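Local coordinates for sugar ABC transporter substrate-binding protein (PDB 5U2P) that probably binds a still unidentified solute, perhaps a sugar, as the periplasmic ligand-binding component of an ABC transporter of Treponema pallidum, at residues Asp116-Pro121 and His366-Lys371; Cys135-Asn140 and Thr301-Val306. One frame throughout, in Å; residues are numbered along the deposited sequence.

Contact 1 (Asp116-Pro121 and His366-Lys371); sequences DLLIPP and HIEKGK
Leu118 and Gly370 meet where the loop 116-121 runs past the C-terminal end of helix 360-367, and the tight part of the contact centres on one carbonyl. Leu118 O lies 3.0 Å from Gly370 CA, the shortest distance between the segments. So close an approach is possible because Gly370 carries no side chain; it ends the helix in a Schellman motif, with phi at 74° and Lys371 N bonded back to His366 O at 2.9 Å. Gly370 N bonds to Ile367 O at 3.0 Å.

Apolar branches flank this point. Leu118 holds CG anti to its carbonyl carbon (chi1 -64°), and its CD2 rests 3.8 Å from Glu368 CA and 3.9 Å from Glu368 CG, the methyl touching the base of the glutamate chain rather than its carboxylate. Beside it, Ile119 CD1 comes within 4.3 Å of Ile367 CG2. All three aliphatic residues are buried, and Phe363 of the same helix also packs on Leu118.

The same oxygen also faces water 1, which lies 2.8 Å from Leu118 O and 2.9 Å from Glu368 O, though it has more acceptors near it than protons to give. Arg348 also donates to Glu368 O. The looser part is Glu368 and Lys369: Lys369 is exposed, its CB pointing away from the loop, and Glu368 OE2 has a long, weak ion pair with Lys364. Leu118 pairs by backbone with Ala346, and Lys371 with Leu300. With no direct hydrogen bond between the segments, close fit at the glycine, aliphatic packing and a water hold the loop to the helix end.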
loop_
_atom_site.group_PDB
_atom_site.type_symbol
_atom_site.label_atom_id
_atom_site.label_comp_id
_atom_site.label_asym_id
_atom_site.label_seq_id
_atom_site.Cartn_x
_atom_site.Cartn_y
_atom_site.Cartn_z
ATOM N N ASP A 116 -6.711 3.473 -18.092
ATOM C CA ASP A 116 -5.257 3.377 -18.191
ATOM C C ASP A 116 -4.599 3.278 -16.806
ATOM O O ASP A 116 -3.417 2.962 -16.689
ATOM C CB ASP A 116 -4.696 4.580 -18.939
ATOM C CG ASP A 116 -5.082 4.600 -20.407
ATOM O OD1 ASP A 116 -5.240 3.511 -21.005
ATOM O OD2 ASP A 116 -5.208 5.716 -20.958
ATOM N N LEU A 117 -5.363 3.537 -15.753
ATOM C CA LEU A 117 -4.833 3.389 -14.400
ATOM C C LEU A 117 -4.572 1.930 -14.040
ATOM O O LEU A 117 -5.369 1.053 -14.370
ATOM C CB LEU A 117 -5.803 3.976 -13.383
ATOM C CG LEU A 117 -6.017 5.487 -13.451
ATOM C CD1 LEU A 117 -7.175 5.863 -12.556
ATOM C CD2 LEU A 117 -4.756 6.219 -13.056
ATOM N N LEU A 118 -3.485 1.680 -13.313
ATOM C CA LEU A 118 -3.182 0.331 -12.869
ATOM C C LEU A 118 -4.107 -0.086 -11.730
ATOM O O LEU A 118 -4.680 -1.180 -11.754
ATOM C CB LEU A 118 -1.719 0.233 -12.440
ATOM C CG LEU A 118 -0.713 0.472 -13.575
ATOM C CD1 LEU A 118 0.717 0.569 -13.070
ATOM C CD2 LEU A 118 -0.816 -0.601 -14.644
ATOM N N ILE A 119 -4.217 0.777 -10.725
ATOM C CA ILE A 119 -5.035 0.521 -9.536
ATOM C C ILE A 119 -5.878 1.772 -9.261
ATOM O O ILE A 119 -5.457 2.652 -8.498
ATOM C CB ILE A 119 -4.181 0.196 -8.284
ATOM C CG1 ILE A 119 -3.071 -0.808 -8.596
ATOM C CG2 ILE A 119 -5.092 -0.311 -7.161
ATOM C CD1 ILE A 119 -2.040 -0.939 -7.475
ATOM N N PRO A 120 -7.034 1.893 -9.928
ATOM C CA PRO A 120 -7.774 3.151 -9.774
ATOM C C PRO A 120 -8.101 3.437 -8.307
ATOM O O PRO A 120 -8.610 2.554 -7.612
ATOM C CB PRO A 120 -9.049 2.923 -10.598
ATOM C CG PRO A 120 -8.731 1.818 -11.529
ATOM C CD PRO A 120 -7.693 0.963 -10.862
ATOM N N PRO A 121 -7.772 4.641 -7.823
ATOM C CA PRO A 121 -8.223 5.035 -6.489
ATOM C C PRO A 121 -9.731 5.051 -6.402
ATOM O O PRO A 121 -10.397 5.466 -7.360
ATOM C CB PRO A 121 -7.669 6.449 -6.323
ATOM C CG PRO A 121 -6.651 6.600 -7.405
ATOM C CD PRO A 121 -7.066 5.734 -8.502
ATOM N N HIS A 366 -0.801 -9.285 -11.158
ATOM C CA HIS A 366 -1.697 -8.596 -10.246
ATOM C C HIS A 366 -1.705 -7.083 -10.431
ATOM O O HIS A 366 -2.772 -6.502 -10.637
ATOM C CB HIS A 366 -1.336 -8.947 -8.801
ATOM C CG HIS A 366 -1.690 -10.350 -8.417
ATOM N ND1 HIS A 366 -0.920 -11.439 -8.771
ATOM C CD2 HIS A 366 -2.730 -10.841 -7.703
ATOM C CE1 HIS A 366 -1.473 -12.540 -8.295
ATOM N NE2 HIS A 366 -2.567 -12.205 -7.636
ATOM N N ILE A 367 -0.547 -6.438 -10.369
ATOM C CA ILE A 367 -0.552 -4.976 -10.296
ATOM C C ILE A 367 -1.124 -4.388 -11.591
ATOM O O ILE A 367 -1.983 -3.509 -11.552
ATOM C CB ILE A 367 0.859 -4.407 -9.998
ATOM C CG1 ILE A 367 1.368 -4.937 -8.646
ATOM C CG2 ILE A 367 0.813 -2.878 -9.991
ATOM C CD1 ILE A 367 2.873 -4.708 -8.377
ATOM N N GLU A 368 -0.695 -4.902 -12.737
ATOM C CA GLU A 368 -1.166 -4.366 -14.016
ATOM C C GLU A 368 -2.669 -4.566 -14.217
ATOM O O GLU A 368 -3.303 -3.837 -14.982
ATOM C CB GLU A 368 -0.400 -5.000 -15.175
ATOM C CG GLU A 368 0.416 -4.004 -15.959
ATOM C CD GLU A 368 1.217 -4.645 -17.079
ATOM O OE1 GLU A 368 1.151 -5.885 -17.240
ATOM O OE2 GLU A 368 1.915 -3.900 -17.797
ATOM N N LYS A 369 -3.228 -5.543 -13.509
ATOM C CA LYS A 369 -4.638 -5.885 -13.617
ATOM C C LYS A 369 -5.460 -5.267 -12.504
ATOM O O LYS A 369 -6.661 -5.515 -12.394
ATOM C CB LYS A 369 -4.818 -7.404 -13.593
ATOM C CG LYS A 369 -3.946 -8.142 -14.603
ATOM C CD LYS A 369 -4.298 -9.618 -14.689
ATOM C CE LYS A 369 -3.451 -10.332 -15.725
ATOM N NZ LYS A 369 -3.882 -11.745 -15.902
ATOM N N GLY A 370 -4.811 -4.472 -11.660
ATOM C CA GLY A 370 -5.508 -3.795 -10.585
ATOM C C GLY A 370 -5.927 -4.681 -9.424
ATOM O O GLY A 370 -6.752 -4.265 -8.597
ATOM N N LYS A 371 -5.319 -5.868 -9.341
ATOM C CA LYS A 371 -5.624 -6.840 -8.298
ATOM C C LYS A 371 -4.840 -6.529 -7.029
ATOM O O LYS A 371 -4.012 -7.327 -6.591
ATOM C CB LYS A 371 -5.308 -8.261 -8.783
ATOM C CG LYS A 371 -6.239 -8.781 -9.882
ATOM C CD LYS A 371 -5.718 -10.115 -10.426
ATOM C CE LYS A 371 -6.729 -10.809 -11.316
ATOM N NZ LYS A 371 -7.097 -9.965 -12.468
HETATM O O HOH W 1 -5.640 -2.351 -14.066
#

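Contact 2 (Cys135-Asn140 and Thr301-Val306); sequences CAVSIN and TGSLEV. With EDO (1,2-ethanediol), chain E.
Ser303 O takes two backbone donors from the segment 135-140: Val137 N at 2.8 Å and, weakly, Ser138 N at 3.4 Å. Two consecutive residues facing one residue make a classic beta bulge, here at the start of the antiparallel pairing of strands 138-145 and 300-303. The return bond, Ser303 N to Ser138 O, completes the hydrogen-bonded pair. Next comes the non-hydrogen-bonded pair Ile139-Gly302, whose CA atoms are 4.3 Å apart; lacking a side chain, Gly302 can bring its CA to 3.1 Å from Ser138 O, a CA-H...O contact.

Beyond the bulge the chains leave the sheet. Ser303 OG, anti to its own N (chi1 176°), accepts from Glu305 N in an ST turn, and Glu305 centres an inverse gamma turn. Val306 CG1 packs 3.6 Å from Ala136 CA, while Leu304 CD2 reaches Ala136 CB.

At the other end, Asn140 N donates to Thr301 O in the carbonyl plane, and water 2 joins Asn140 O to Thr301 N. Thr301 OG1 bonds to Asp195 of helix 191-214. A 1,2-ethanediol, probably from the crystallisation liquor, lies by Ser138 and Asn140: its O1 donates to Asn140 OD1 at 2.7 Å, and Asp377 holds it too. Both amide hydrogens of Asn140 are engaged, with ND2 giving one to the diol O2 at 2.7 Å and the other to Thr301 OG1 at 3.1 Å, the latter nearly straight at 171° and only 5° out of the amide plane.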
loop_
_atom_site.group_PDB
_atom_site.type_symbol
_atom_site.label_atom_id
_atom_site.label_comp_id
_atom_site.label_asym_id
_atom_site.label_seq_id
_atom_site.Cartn_x
_atom_site.Cartn_y
_atom_site.Cartn_z
ATOM N N CYS A 135 0.561 4.205 -8.403
ATOM C CA CYS A 135 -0.524 3.258 -8.193
ATOM C C CYS A 135 -0.584 2.793 -6.738
ATOM O O CYS A 135 -1.661 2.472 -6.217
ATOM C CB CYS A 135 -0.411 2.046 -9.132
ATOM S SG CYS A 135 1.034 0.921 -8.852
ATOM N N ALA A 136 0.566 2.811 -6.073
ATOM C CA ALA A 136 0.696 2.285 -4.723
ATOM C C ALA A 136 1.991 2.769 -4.127
ATOM O O ALA A 136 2.945 3.040 -4.861
ATOM C CB ALA A 136 0.643 0.765 -4.731
ATOM N N VAL A 137 2.015 2.900 -2.804
ATOM C CA VAL A 137 3.230 3.240 -2.063
ATOM C C VAL A 137 4.096 1.999 -1.824
ATOM O O VAL A 137 5.334 2.028 -1.934
ATOM C CB VAL A 137 2.895 3.884 -0.696
ATOM C CG1 VAL A 137 4.165 4.084 0.128
ATOM C CG2 VAL A 137 2.193 5.213 -0.908
ATOM N N SER A 138 3.416 0.922 -1.478
ATOM C CA SER A 138 4.020 -0.308 -1.002
ATOM C C SER A 138 3.174 -1.498 -1.448
ATOM O O SER A 138 1.942 -1.441 -1.383
ATOM C CB SER A 138 4.124 -0.265 0.525
ATOM O OG SER A 138 4.611 -1.485 1.018
ATOM N N ILE A 139 3.820 -2.547 -1.951
ATOM C CA ILE A 139 3.167 -3.818 -2.253
ATOM C C ILE A 139 3.714 -4.879 -1.297
ATOM O O ILE A 139 4.921 -5.005 -1.159
ATOM C CB ILE A 139 3.416 -4.247 -3.711
ATOM C CG1 ILE A 139 2.841 -3.196 -4.671
ATOM C CG2 ILE A 139 2.848 -5.621 -3.990
ATOM C CD1 ILE A 139 1.359 -3.135 -4.744
ATOM N N ASN A 140 2.834 -5.601 -0.613
ATOM C CA ASN A 140 3.246 -6.708 0.258
ATOM C C ASN A 140 3.370 -8.002 -0.508
ATOM O O ASN A 140 2.454 -8.402 -1.232
ATOM C CB ASN A 140 2.235 -6.904 1.402
ATOM C CG ASN A 140 2.170 -5.703 2.339
ATOM O OD1 ASN A 140 3.172 -5.060 2.629
ATOM N ND2 ASN A 140 0.966 -5.381 2.791
ATOM N N THR A 301 -2.131 -7.279 -1.270
ATOM C CA THR A 301 -2.370 -6.111 -0.429
ATOM C C THR A 301 -1.147 -5.199 -0.386
ATOM O O THR A 301 -0.031 -5.598 -0.747
ATOM C CB THR A 301 -2.757 -6.487 1.031
ATOM O OG1 THR A 301 -1.586 -6.853 1.775
ATOM C CG2 THR A 301 -3.792 -7.617 1.051
ATOM N N GLY A 302 -1.374 -3.958 0.034
ATOM C CA GLY A 302 -0.301 -2.988 0.184
ATOM C C GLY A 302 -0.815 -1.681 0.729
ATOM O O GLY A 302 -1.910 -1.613 1.297
ATOM N N SER A 303 -0.011 -0.642 0.566
ATOM C CA SER A 303 -0.440 0.703 0.847
ATOM C C SER A 303 -0.790 1.429 -0.436
ATOM O O SER A 303 0.051 1.544 -1.334
ATOM C CB SER A 303 0.622 1.510 1.558
ATOM O OG SER A 303 0.136 2.839 1.691
ATOM N N LEU A 304 -2.024 1.907 -0.496
ATOM C CA LEU A 304 -2.512 2.738 -1.601
ATOM C C LEU A 304 -2.635 4.193 -1.155
ATOM O O LEU A 304 -3.354 4.992 -1.772
ATOM C CB LEU A 304 -3.847 2.188 -2.127
ATOM C CG LEU A 304 -3.866 0.691 -2.486
ATOM C CD1 LEU A 304 -5.236 0.238 -3.013
ATOM C CD2 LEU A 304 -2.771 0.357 -3.503
ATOM N N GLU A 305 -1.895 4.545 -0.109
ATOM C CA GLU A 305 -1.887 5.900 0.422
ATOM C C GLU A 305 -0.996 6.789 -0.436
ATOM O O GLU A 305 0.044 7.259 0.012
ATOM C CB GLU A 305 -1.410 5.905 1.878
ATOM C CG GLU A 305 -2.340 5.109 2.836
ATOM C CD GLU A 305 -3.499 5.921 3.361
ATOM O OE1 GLU A 305 -3.415 7.167 3.316
ATOM O OE2 GLU A 305 -4.502 5.315 3.804
ATOM N N VAL A 306 -1.430 6.996 -1.670
ATOM C CA VAL A 306 -0.710 7.780 -2.658
ATOM C C VAL A 306 -1.247 9.206 -2.739
ATOM O O VAL A 306 -2.314 9.513 -2.211
ATOM C CB VAL A 306 -0.788 7.115 -4.047
ATOM C CG1 VAL A 306 -0.210 5.666 -4.003
ATOM C CG2 VAL A 306 -2.216 7.118 -4.603
HETATM C C1 EDO E . 2.026 -1.405 3.675
HETATM O O1 EDO E . 2.716 -2.385 2.902
HETATM C C2 EDO E . 0.833 -1.978 4.424
HETATM O O2 EDO E . 0.862 -3.391 4.617
HETATM O O HOH W 2 -0.149 -9.378 -0.758
#

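Contact 2 lies about 2 Å from the centre of the chain and contact 1 about 12 Å, measured from their centres, and both are partly buried. They adjoin each other through Cys135: its O is 3.7 Å from Ile119 CD1, and its SG is 4.0 Å from Ile367 CG2. Ile367 also extends CD1 to within 4.0 Å of Ile139 CG1, so helix 360-367 packs against both the loop 116-121 and the segment 135-140. Their chemistry differs with place: contact 2 joins two strands inside a mixed sheet by direct backbone bonds and has a polar end occupied by a diol, whereas contact 1 sets a loop against a helix end through aliphatic side chains and bridging water.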